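Local coordinates for NADB-Rossmann Superfamily protein (Streptococcus agalactiae, PDB 3LEC) that probably acts as a tRNA (adenine(22)-N1)-methyltransferase, transferring a methyl group to the base, and binds a zinc ion in its crystal form, at residues F141-E146 / G164-T169; L6-R11 / P36-Q41; C45-A50 / E87-D92; N193-L198 / Q221-V226. All blocks are in the same frame, centred on the assembly; numbering follows the deposited sequence.

Interaction 1. Residues F141-E146 / G164-T169; sequences FEIVAE and GHMNLT. With ZN (zinc ion), chain B.
Met166, present as selenomethionine, lays its side chain across the backbone from Phe141 to Ile143. CG is anti to the backbone N (chi1 166°) and the chain stays extended to SE, which lies 3.4 Å from Ile143 N. At chi3 (74°) the chain bends, and CE ends 3.6 Å from Phe141 O and 4.0 Å from Ile143 CD1, the two side chains crossing obliquely. Ile143 N is buried by this cover and has no hydrogen-bond partner in the model, so a polar group here faces selenium rather than an acceptor. Ile143 CD1 extends the apolar patch to Leu168 CD1 at 4.3 Å. No direct hydrogen bond joins the segments; a water bridges them instead, lying 3.0 Å from Phe141 O and accepting from Met166 N at 2.8 Å. The contact belongs to the antiparallel end of the Rossmann-like sheet, where the chain leaves strand 155-163 and folds back over outermost strand 141-150. Farther along that strand, Val144 and Ala145 both face Val160 in a classic beta bulge. Gly164 opens the loop after strand 155-163 with its backbone close to Phe141 and Glu142: Gly164 CA is 3.8 Å from Glu142 CB, and its backbone is hydrogen-bonded to Asp140. Glu142 runs its extended chain past the glycine. Next in the loop His165 points away from the strand, and its ND1 binds the zinc ion at 2.1 Å. Asp140 and a water, the latter in the plane of the imidazole at its edge, also bind the metal.

Interaction 2. Residues L6-R11 / P36-Q41; sequences LQLSKR and PIFLLQ. With SO4 (sulfate ion), chain E.
Leu6 and Gln41 make the one hydrogen bond of this contact: Leu6 N donates to Gln41 OE1 over 2.8 Å, with an N-H...O angle of 159° and the donor tilted 18° from the carbonyl plane. The glutamine reaches the main chain with its side chain extended beyond CG, crossing Leu6 at about a right angle. Beside this bond Leu6 spreads its two methyls over Ile37 and Phe38. CG sits between the backbone N and the carbonyl carbon, and from there CD2 meets Ile37 CG2 at 3.8 Å while CD1 meets Phe38 CB, also at 3.8 Å. Leu8 completes the close packing: its CD1 lies obliquely to the Phe38 ring and meets it near CG and CD2, 3.7 Å from Phe38 CD2. Leu6 O comes to the edge of the same ring near its plane, 3.6 Å from Phe38 CD1. In the Rossmann-like fold helix 34-41 links strands 23-28 and 45-52, and Pro36, Leu39 and Leu40 on its inner side pack on strand 45-52. The N-terminal arm 6-9 thus runs over the outward side of that helix before helix 10-16 begins, with Ser9 as its N-cap. Gln7, between the two leucines, points away from helix 34-41, and after Leu8 the two segments diverge. There NZ of the exposed Lys10 donates to O3 of a sulfate ion at 2.9 Å; this ion probably came from the crystallisation liquor. Arg11 instead turns to other parts of the chain, where its NH1 donates to Gln124 OE1.

Interaction 3. Residues C45-A50 / E87-D92; sequences CDFAIA and EADNID
In the Rossmann-like sheet, whose strand order 3-2-1-4-5-7-6 is that of class I methyltransferases, strand 45-52 lies second from one edge, and Phe47 and Ile49 on one of its faces meet Asp89 and Ile91 of the loop that leads into strand 93-99. Residues 87-89 of the loop form a 3-10 turn, closed by a backbone bond from Asn90 N to Glu87 O. Phe47 and Ile49 both point toward it, being alternate residues of the strand, while Ala48 faces the other way, onto Pro36 and Leu40 of helix 34-41. Ile91 touches both Phe47 and Ile49 with its delta methyl. CD1 of Ile91 stands 3.8 Å from Ile49 CD1 and 4.0 Å from Phe47 CE2, arriving at the edge of the ring near its plane, with the isoleucine and phenylalanine side chains crossing at about a right angle. Asp89 O is oblique to the same ring, 4.2 Å from Phe47 CE2, and accepts its hydrogen bond from Arg24 NH2. The contact contains no hydrogen bond of its own, although a buried carboxylate lies within it. Asp89 carries CG anti to its carbonyl carbon (chi1 -75°), and OD2 is gripped by a salt bridge to Arg77 NH1 and a hydrogen bond from Glu86 N. The arginine charge would be expected to keep this acid ionised. Phe85 adds further apolar cover to Ile49 and Ile91. Crossing the aspartate at about a right angle, Ile49 brings CD1 to 3.6 Å from Asp89 OD2 and 3.7 Å from Asp89 CG.

Interaction 4. Residues N193-L198 / Q221-V226; sequences NELNKL and QDIKEV
Helices 193-198 and 221-226 run nearly antiparallel, at 149° between their directions, with axes 10.0 Å apart and the backbones nearest at Leu195 and Ile223, where CA to CA is 6.7 Å. Ile223 carries the contact from its side and is its buried residue. Its CG1 lies beside the backbone N and anti to the carbonyl carbon, and with chi2 at 173° CD1 reaches out to the opposing helix. That methyl meets three neighbouring residues: Leu198 CD1 at 3.6 Å, Glu194 CB at 3.9 Å, and the backbone N of Leu195 at 4.0 Å. The other branch, CG2, rests against Leu195 CB at 4.1 Å. The pair forms an antiparallel helical hairpin, made of the long helices 185-204 and 210-227 that follow the Rossmann-like sheet, consistent with the C-terminal coiled-coil region of TrmK proteins. Ile220 packs on Leu195 and Leu198, and Leu216 on Leu198, while Phe175 and Trp191 also pack on Ile223. At the solvent side Leu195 CD1 comes only loosely up to Lys224 CG, in the aliphatic chain of an exposed lysine. No hydrogen bond crosses between the helices; the polar links stay within each one. Glu194 bends at chi2 and its carboxylate leads away from Ile223, and OE2 takes a salt bridge from Lys197 NZ at 2.9 Å on its syn side, out of the carboxylate plane. On the other helix Gln221 NE2 donates to Glu225 OE2 at 3.0 Å, nearly in the amide plane and from the anti side of the carboxylate.

In the fold
From the N terminus the four contacts come in series, and none nests within or crosses another. Interaction 2 closes a loop around helix 10-16 and strand 23-28, fastening the N-terminal arm to helix 34-41. Strand 45-52 follows that helix in the chain and packs on it, so interaction 2 touches interaction 3, which closes a longer loop over helix 55-67 and strand 74-78. Interaction 1 comes later, closing the hairpin of strands 141-150 and 155-163 at the opposite edge of the same sheet, centres about 24 Å from interaction 3. Interaction 4 closes the C-terminal helical hairpin, its centre about 41 Å from that of interaction 3.

Interaction 1. Residues F141-E146 / G164-T169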
# COMPACT_ATOMS: atom_id res chain seq x y z
N PHE A 141 6.11 2.21 13.53
CA PHE A 141 6.51 2.31 12.13
C PHE A 141 6.59 3.76 11.67
O PHE A 141 5.91 4.62 12.23
CB PHE A 141 5.59 1.48 11.23
CG PHE A 141 5.68 0.01 11.52
CD1 PHE A 141 6.69 -0.75 10.97
CD2 PHE A 141 4.74 -0.60 12.37
CE1 PHE A 141 6.81 -2.12 11.26
CE2 PHE A 141 4.84 -1.98 12.66
CZ PHE A 141 5.88 -2.73 12.11
N GLU A 142 7.45 4.00 10.69
CA GLU A 142 7.69 5.33 10.18
C GLU A 142 7.60 5.34 8.65
O GLU A 142 8.18 4.50 7.97
CB GLU A 142 9.06 5.85 10.66
CG GLU A 142 9.48 7.19 10.05
CD GLU A 142 10.74 7.77 10.67
OE1 GLU A 142 10.70 8.95 11.05
OE2 GLU A 142 11.76 7.05 10.77
N ILE A 143 6.84 6.29 8.12
CA ILE A 143 6.77 6.51 6.68
C ILE A 143 8.02 7.30 6.28
O ILE A 143 8.30 8.35 6.87
CB ILE A 143 5.51 7.33 6.31
CG1 ILE A 143 4.25 6.55 6.71
CG2 ILE A 143 5.54 7.68 4.82
CD1 ILE A 143 3.00 7.42 6.81
N VAL A 144 8.76 6.79 5.29
CA VAL A 144 10.01 7.44 4.83
C VAL A 144 9.95 7.98 3.42
O VAL A 144 10.83 8.73 3.01
CB VAL A 144 11.23 6.49 4.96
CG1 VAL A 144 11.49 6.18 6.39
CG2 VAL A 144 11.04 5.20 4.12
N ALA A 145 8.91 7.58 2.68
CA ALA A 145 8.57 8.16 1.40
C ALA A 145 7.10 7.87 1.07
O ALA A 145 6.52 6.86 1.54
CB ALA A 145 9.49 7.62 0.27
N GLU A 146 6.49 8.77 0.29
CA GLU A 146 5.15 8.55 -0.27
C GLU A 146 5.07 8.97 -1.73
O GLU A 146 5.80 9.87 -2.17
CB GLU A 146 4.06 9.29 0.53
CG GLU A 146 4.00 8.95 2.00
CD GLU A 146 2.96 9.77 2.73
OE1 GLU A 146 3.05 11.02 2.66
OE2 GLU A 146 2.09 9.17 3.40
N GLY A 164 10.41 2.60 13.01
CA GLY A 164 10.76 3.93 13.50
C GLY A 164 9.62 4.54 14.29
O GLY A 164 8.46 4.20 14.07
N HIS A 165 9.95 5.44 15.21
CA HIS A 165 8.96 6.10 16.02
C HIS A 165 8.53 7.41 15.37
O HIS A 165 9.34 8.32 15.21
CB HIS A 165 9.53 6.38 17.41
CG HIS A 165 8.55 6.99 18.35
ND1 HIS A 165 7.97 6.29 19.39
CD2 HIS A 165 8.02 8.25 18.40
CE1 HIS A 165 7.14 7.09 20.04
NE2 HIS A 165 7.15 8.28 19.46
N MSE A 166 7.25 7.52 15.04
CA MSE A 166 6.77 8.63 14.22
C MSE A 166 5.59 9.25 14.91
O MSE A 166 4.73 8.53 15.41
CB MSE A 166 6.35 8.10 12.84
CG MSE A 166 5.54 9.09 12.01
SE MSE A 166 5.07 8.34 10.24
CE MSE A 166 3.68 7.09 10.76
N ASN A 167 5.54 10.57 14.98
CA ASN A 167 4.35 11.26 15.44
C ASN A 167 3.80 12.00 14.24
O ASN A 167 4.56 12.67 13.53
CB ASN A 167 4.66 12.27 16.54
CG ASN A 167 5.18 11.62 17.80
OD1 ASN A 167 4.96 10.45 18.07
ND2 ASN A 167 5.89 12.41 18.61
N LEU A 168 2.51 11.85 14.00
CA LEU A 168 1.86 12.58 12.90
C LEU A 168 0.70 13.43 13.39
O LEU A 168 -0.05 13.00 14.26
CB LEU A 168 1.38 11.63 11.79
CG LEU A 168 2.37 10.86 10.92
CD1 LEU A 168 1.58 10.11 9.82
CD2 LEU A 168 3.42 11.76 10.29
N THR A 169 0.56 14.64 12.81
CA THR A 169 -0.59 15.51 13.05
C THR A 169 -1.82 14.95 12.33
O THR A 169 -1.69 14.13 11.40
CB THR A 169 -0.32 16.96 12.52
OG1 THR A 169 -0.10 16.93 11.11
CG2 THR A 169 0.90 17.59 13.19
ZN ZN B . 8.11 4.26 19.97
O HOH W 1 5.62 5.22 15.13
O HOH W 2 6.72 4.05 21.60

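Interaction 2. Residues L6-R11 / P36-Q41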
# COMPACT_ATOMS: atom_id res chain seq x y z
N LEU A 6 7.82 -8.85 -18.38
CA LEU A 6 6.54 -8.22 -18.25
C LEU A 6 6.68 -6.75 -17.91
O LEU A 6 7.68 -6.33 -17.29
CB LEU A 6 5.61 -8.97 -17.29
CG LEU A 6 5.84 -9.22 -15.81
CD1 LEU A 6 5.65 -7.93 -14.98
CD2 LEU A 6 4.80 -10.24 -15.39
N GLN A 7 5.69 -5.99 -18.36
CA GLN A 7 5.60 -4.57 -18.10
C GLN A 7 4.49 -4.40 -17.09
O GLN A 7 3.33 -4.78 -17.34
CB GLN A 7 5.26 -3.78 -19.38
CG GLN A 7 6.37 -3.78 -20.46
CD GLN A 7 6.08 -2.89 -21.69
OE1 GLN A 7 4.94 -2.49 -21.95
NE2 GLN A 7 7.13 -2.60 -22.45
N LEU A 8 4.84 -3.86 -15.92
CA LEU A 8 3.89 -3.61 -14.84
C LEU A 8 2.99 -2.42 -15.13
O LEU A 8 3.39 -1.48 -15.83
CB LEU A 8 4.61 -3.37 -13.52
CG LEU A 8 5.36 -4.57 -12.89
CD1 LEU A 8 6.09 -4.07 -11.67
CD2 LEU A 8 4.37 -5.67 -12.49
N SER A 9 1.80 -2.44 -14.55
CA SER A 9 0.93 -1.25 -14.52
C SER A 9 1.70 -0.11 -13.81
O SER A 9 2.65 -0.38 -13.08
CB SER A 9 -0.37 -1.60 -13.77
OG SER A 9 -0.11 -1.99 -12.41
N LYS A 10 1.32 1.16 -14.03
CA LYS A 10 1.99 2.26 -13.29
C LYS A 10 1.96 2.04 -11.78
O LYS A 10 2.95 2.27 -11.07
CB LYS A 10 1.38 3.62 -13.65
CG LYS A 10 1.72 4.06 -15.06
CD LYS A 10 1.00 5.36 -15.47
CE LYS A 10 1.52 6.56 -14.70
NZ LYS A 10 1.01 7.84 -15.27
N ARG A 11 0.79 1.62 -11.29
CA ARG A 11 0.58 1.44 -9.89
C ARG A 11 1.60 0.46 -9.32
O ARG A 11 2.28 0.76 -8.33
CB ARG A 11 -0.86 0.98 -9.64
CG ARG A 11 -1.25 0.67 -8.20
CD ARG A 11 -2.67 0.10 -8.14
NE ARG A 11 -2.74 -1.20 -8.81
CZ ARG A 11 -2.67 -2.39 -8.21
NH1 ARG A 11 -2.54 -2.49 -6.90
NH2 ARG A 11 -2.74 -3.50 -8.93
N PRO A 36 6.27 -9.81 -8.04
CA PRO A 36 7.43 -10.68 -7.84
C PRO A 36 8.11 -11.15 -9.16
O PRO A 36 9.34 -11.19 -9.23
CB PRO A 36 6.87 -11.89 -7.05
CG PRO A 36 5.64 -11.43 -6.44
CD PRO A 36 5.09 -10.28 -7.28
N ILE A 37 7.33 -11.46 -10.20
CA ILE A 37 7.93 -11.88 -11.48
C ILE A 37 8.78 -10.76 -12.09
O ILE A 37 9.87 -11.02 -12.58
CB ILE A 37 6.86 -12.40 -12.51
CG1 ILE A 37 6.31 -13.76 -12.05
CG2 ILE A 37 7.44 -12.52 -13.93
CD1 ILE A 37 4.95 -14.09 -12.62
N PHE A 38 8.28 -9.54 -12.06
CA PHE A 38 9.03 -8.42 -12.59
C PHE A 38 10.38 -8.33 -11.88
O PHE A 38 11.43 -8.26 -12.53
CB PHE A 38 8.29 -7.10 -12.42
CG PHE A 38 9.12 -5.93 -12.84
CD1 PHE A 38 9.44 -5.74 -14.19
CD2 PHE A 38 9.67 -5.07 -11.89
CE1 PHE A 38 10.26 -4.68 -14.60
CE2 PHE A 38 10.49 -3.98 -12.28
CZ PHE A 38 10.79 -3.79 -13.63
N LEU A 39 10.33 -8.37 -10.56
CA LEU A 39 11.51 -8.09 -9.74
C LEU A 39 12.53 -9.20 -9.90
O LEU A 39 13.73 -8.92 -9.95
CB LEU A 39 11.12 -7.93 -8.27
CG LEU A 39 10.33 -6.65 -8.00
CD1 LEU A 39 9.93 -6.61 -6.54
CD2 LEU A 39 11.17 -5.39 -8.42
N LEU A 40 12.05 -10.45 -9.98
CA LEU A 40 12.95 -11.60 -10.15
C LEU A 40 13.49 -11.75 -11.57
O LEU A 40 14.66 -12.11 -11.75
CB LEU A 40 12.28 -12.91 -9.69
CG LEU A 40 12.56 -13.31 -8.23
CD1 LEU A 40 14.08 -13.47 -7.97
CD2 LEU A 40 11.96 -12.31 -7.22
N GLN A 41 12.66 -11.48 -12.59
CA GLN A 41 13.14 -11.61 -13.96
C GLN A 41 14.23 -10.57 -14.26
O GLN A 41 15.10 -10.81 -15.08
CB GLN A 41 11.99 -11.52 -14.98
CG GLN A 41 11.57 -10.11 -15.34
CD GLN A 41 10.22 -10.03 -16.08
OE1 GLN A 41 9.73 -8.94 -16.35
NE2 GLN A 41 9.64 -11.18 -16.39
S SO4 E . -1.03 6.95 -18.26
O1 SO4 E . -1.88 8.15 -18.27
O2 SO4 E . -1.16 6.21 -19.51
O3 SO4 E . 0.35 7.37 -18.09
O4 SO4 E . -1.43 6.06 -17.17

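Interaction 3. Residues C45-A50 / E87-D92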
# COMPACT_ATOMS: atom_id res chain seq x y z
N CYS A 45 15.59 -8.42 -7.27
CA CYS A 45 15.46 -9.02 -5.95
C CYS A 45 16.09 -10.40 -5.98
O CYS A 45 16.27 -10.97 -7.04
CB CYS A 45 14.00 -9.13 -5.51
SG CYS A 45 13.25 -7.53 -5.15
N ASP A 46 16.38 -10.92 -4.80
CA ASP A 46 17.03 -12.21 -4.67
C ASP A 46 16.05 -13.37 -4.58
O ASP A 46 16.38 -14.48 -5.02
CB ASP A 46 17.93 -12.21 -3.44
CG ASP A 46 19.26 -11.52 -3.69
OD1 ASP A 46 19.49 -11.02 -4.82
OD2 ASP A 46 20.09 -11.49 -2.75
N PHE A 47 14.86 -13.11 -4.03
CA PHE A 47 13.88 -14.16 -3.70
C PHE A 47 12.56 -13.49 -3.39
O PHE A 47 12.52 -12.37 -2.87
CB PHE A 47 14.36 -14.97 -2.47
CG PHE A 47 13.35 -15.95 -1.93
CD1 PHE A 47 13.06 -17.12 -2.61
CD2 PHE A 47 12.72 -15.71 -0.71
CE1 PHE A 47 12.14 -18.03 -2.09
CE2 PHE A 47 11.80 -16.59 -0.19
CZ PHE A 47 11.52 -17.76 -0.88
N ALA A 48 11.46 -14.18 -3.72
CA ALA A 48 10.14 -13.67 -3.36
C ALA A 48 9.15 -14.79 -3.04
O ALA A 48 9.32 -15.92 -3.50
CB ALA A 48 9.59 -12.74 -4.46
N ILE A 49 8.15 -14.45 -2.24
CA ILE A 49 7.00 -15.31 -1.97
C ILE A 49 5.76 -14.54 -2.41
O ILE A 49 5.59 -13.34 -2.09
CB ILE A 49 6.87 -15.68 -0.47
CG1 ILE A 49 8.14 -16.41 0.04
CG2 ILE A 49 5.60 -16.52 -0.20
CD1 ILE A 49 8.30 -16.28 1.58
N ALA A 50 4.91 -15.22 -3.17
CA ALA A 50 3.61 -14.66 -3.53
C ALA A 50 2.61 -15.34 -2.62
O ALA A 50 2.37 -16.53 -2.73
CB ALA A 50 3.28 -14.93 -5.01
N GLU A 87 10.60 -17.56 9.53
CA GLU A 87 12.00 -17.14 9.78
C GLU A 87 13.03 -17.62 8.73
O GLU A 87 13.89 -16.84 8.27
CB GLU A 87 12.40 -17.59 11.19
CG GLU A 87 13.84 -17.22 11.63
CD GLU A 87 14.25 -17.90 12.94
OE1 GLU A 87 13.46 -18.71 13.47
OE2 GLU A 87 15.35 -17.61 13.46
N ALA A 88 12.94 -18.91 8.36
CA ALA A 88 13.88 -19.54 7.44
C ALA A 88 13.92 -18.89 6.07
O ALA A 88 14.86 -19.09 5.31
CB ALA A 88 13.61 -21.06 7.31
N ASP A 89 12.88 -18.10 5.77
CA ASP A 89 12.75 -17.45 4.48
C ASP A 89 13.61 -16.20 4.39
O ASP A 89 13.95 -15.75 3.28
CB ASP A 89 11.28 -17.08 4.24
CG ASP A 89 10.44 -18.29 3.89
OD1 ASP A 89 10.92 -19.16 3.13
OD2 ASP A 89 9.28 -18.35 4.37
N ASN A 90 13.99 -15.66 5.54
CA ASN A 90 14.84 -14.48 5.64
C ASN A 90 14.29 -13.30 4.82
O ASN A 90 15.02 -12.70 4.04
CB ASN A 90 16.28 -14.81 5.19
CG ASN A 90 17.27 -13.72 5.55
OD1 ASN A 90 17.01 -12.89 6.42
ND2 ASN A 90 18.43 -13.72 4.87
N ILE A 91 13.00 -13.01 4.99
CA ILE A 91 12.33 -11.90 4.30
C ILE A 91 12.70 -10.58 4.97
O ILE A 91 12.67 -10.48 6.18
CB ILE A 91 10.80 -12.07 4.33
CG1 ILE A 91 10.40 -13.37 3.62
CG2 ILE A 91 10.08 -10.86 3.73
CD1 ILE A 91 10.81 -13.48 2.13
N ASP A 92 13.07 -9.60 4.16
CA ASP A 92 13.41 -8.28 4.67
C ASP A 92 12.42 -7.23 4.17
O ASP A 92 12.42 -6.11 4.67
CB ASP A 92 14.84 -7.90 4.29
CG ASP A 92 15.13 -8.08 2.80
OD1 ASP A 92 15.99 -8.91 2.47
OD2 ASP A 92 14.51 -7.40 1.97

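Interaction 4. Residues N193-L198 / Q221-V226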
# COMPACT_ATOMS: atom_id res chain seq x y z
N ASN A 193 -10.86 17.18 -5.97
CA ASN A 193 -11.98 16.26 -6.24
C ASN A 193 -12.76 15.83 -4.98
O ASN A 193 -13.99 15.76 -4.99
CB ASN A 193 -11.48 15.02 -7.01
CG ASN A 193 -12.61 14.11 -7.45
OD1 ASN A 193 -13.58 14.56 -8.05
ND2 ASN A 193 -12.48 12.83 -7.15
N GLU A 194 -12.04 15.55 -3.90
CA GLU A 194 -12.65 15.22 -2.62
C GLU A 194 -13.46 16.39 -2.10
O GLU A 194 -14.59 16.22 -1.66
CB GLU A 194 -11.61 14.83 -1.57
CG GLU A 194 -10.88 13.51 -1.88
CD GLU A 194 -11.83 12.32 -1.99
OE1 GLU A 194 -12.59 12.09 -1.04
OE2 GLU A 194 -11.80 11.63 -3.04
N LEU A 195 -12.91 17.59 -2.21
CA LEU A 195 -13.67 18.81 -1.88
C LEU A 195 -15.02 18.89 -2.62
O LEU A 195 -16.10 19.14 -2.01
CB LEU A 195 -12.83 20.05 -2.16
CG LEU A 195 -13.43 21.38 -1.68
CD1 LEU A 195 -13.77 21.34 -0.18
CD2 LEU A 195 -12.48 22.52 -2.03
N ASN A 196 -14.98 18.66 -3.93
CA ASN A 196 -16.20 18.67 -4.74
C ASN A 196 -17.24 17.70 -4.21
O ASN A 196 -18.38 18.07 -3.97
CB ASN A 196 -15.88 18.35 -6.19
CG ASN A 196 -14.95 19.38 -6.82
OD1 ASN A 196 -14.72 20.46 -6.25
ND2 ASN A 196 -14.41 19.03 -7.98
N LYS A 197 -16.82 16.45 -4.02
CA LYS A 197 -17.69 15.41 -3.48
C LYS A 197 -18.24 15.74 -2.10
O LYS A 197 -19.43 15.56 -1.83
CB LYS A 197 -16.96 14.05 -3.48
CG LYS A 197 -16.67 13.57 -4.91
CD LYS A 197 -16.09 12.15 -4.97
CE LYS A 197 -14.64 12.10 -4.51
NZ LYS A 197 -14.06 10.70 -4.63
N LEU A 198 -17.38 16.22 -1.21
CA LEU A 198 -17.84 16.57 0.11
C LEU A 198 -18.83 17.73 0.06
O LEU A 198 -19.75 17.81 0.87
CB LEU A 198 -16.65 16.92 1.00
CG LEU A 198 -15.67 15.76 1.28
CD1 LEU A 198 -14.44 16.34 1.92
CD2 LEU A 198 -16.27 14.68 2.17
N GLN A 221 -12.97 21.85 5.77
CA GLN A 221 -12.02 22.88 6.23
C GLN A 221 -10.57 22.41 6.12
O GLN A 221 -9.73 23.17 5.65
CB GLN A 221 -12.33 23.39 7.65
CG GLN A 221 -11.38 24.54 8.16
CD GLN A 221 -11.34 25.78 7.27
OE1 GLN A 221 -12.30 26.09 6.57
NE2 GLN A 221 -10.24 26.52 7.34
N ASP A 222 -10.30 21.18 6.54
CA ASP A 222 -8.95 20.60 6.43
C ASP A 222 -8.45 20.70 5.00
O ASP A 222 -7.33 21.15 4.73
CB ASP A 222 -8.92 19.12 6.89
CG ASP A 222 -8.97 18.95 8.41
OD1 ASP A 222 -8.56 19.86 9.16
OD2 ASP A 222 -9.41 17.86 8.86
N ILE A 223 -9.32 20.32 4.06
CA ILE A 223 -8.94 20.35 2.67
C ILE A 223 -8.69 21.78 2.22
O ILE A 223 -7.67 22.07 1.59
CB ILE A 223 -9.93 19.63 1.76
CG1 ILE A 223 -9.97 18.12 2.07
CG2 ILE A 223 -9.56 19.83 0.30
CD1 ILE A 223 -11.04 17.39 1.31
N LYS A 224 -9.61 22.68 2.56
CA LYS A 224 -9.47 24.10 2.20
C LYS A 224 -8.13 24.62 2.67
O LYS A 224 -7.48 25.36 1.95
CB LYS A 224 -10.59 24.95 2.79
CG LYS A 224 -11.92 24.77 2.06
CD LYS A 224 -12.87 25.93 2.31
CE LYS A 224 -14.29 25.52 1.94
NZ LYS A 224 -15.20 26.70 1.78
N GLU A 225 -7.70 24.22 3.86
CA GLU A 225 -6.41 24.67 4.40
C GLU A 225 -5.23 24.16 3.59
O GLU A 225 -4.33 24.93 3.22
CB GLU A 225 -6.29 24.32 5.89
CG GLU A 225 -7.26 25.13 6.75
CD GLU A 225 -7.27 24.74 8.23
OE1 GLU A 225 -6.57 23.79 8.63
OE2 GLU A 225 -7.99 25.40 9.00
N VAL A 226 -5.25 22.86 3.28
CA VAL A 226 -4.19 22.24 2.49
C VAL A 226 -4.10 22.89 1.11
O VAL A 226 -3.00 23.25 0.65
CB VAL A 226 -4.43 20.70 2.41
CG1 VAL A 226 -3.56 20.05 1.34
CG2 VAL A 226 -4.17 20.09 3.75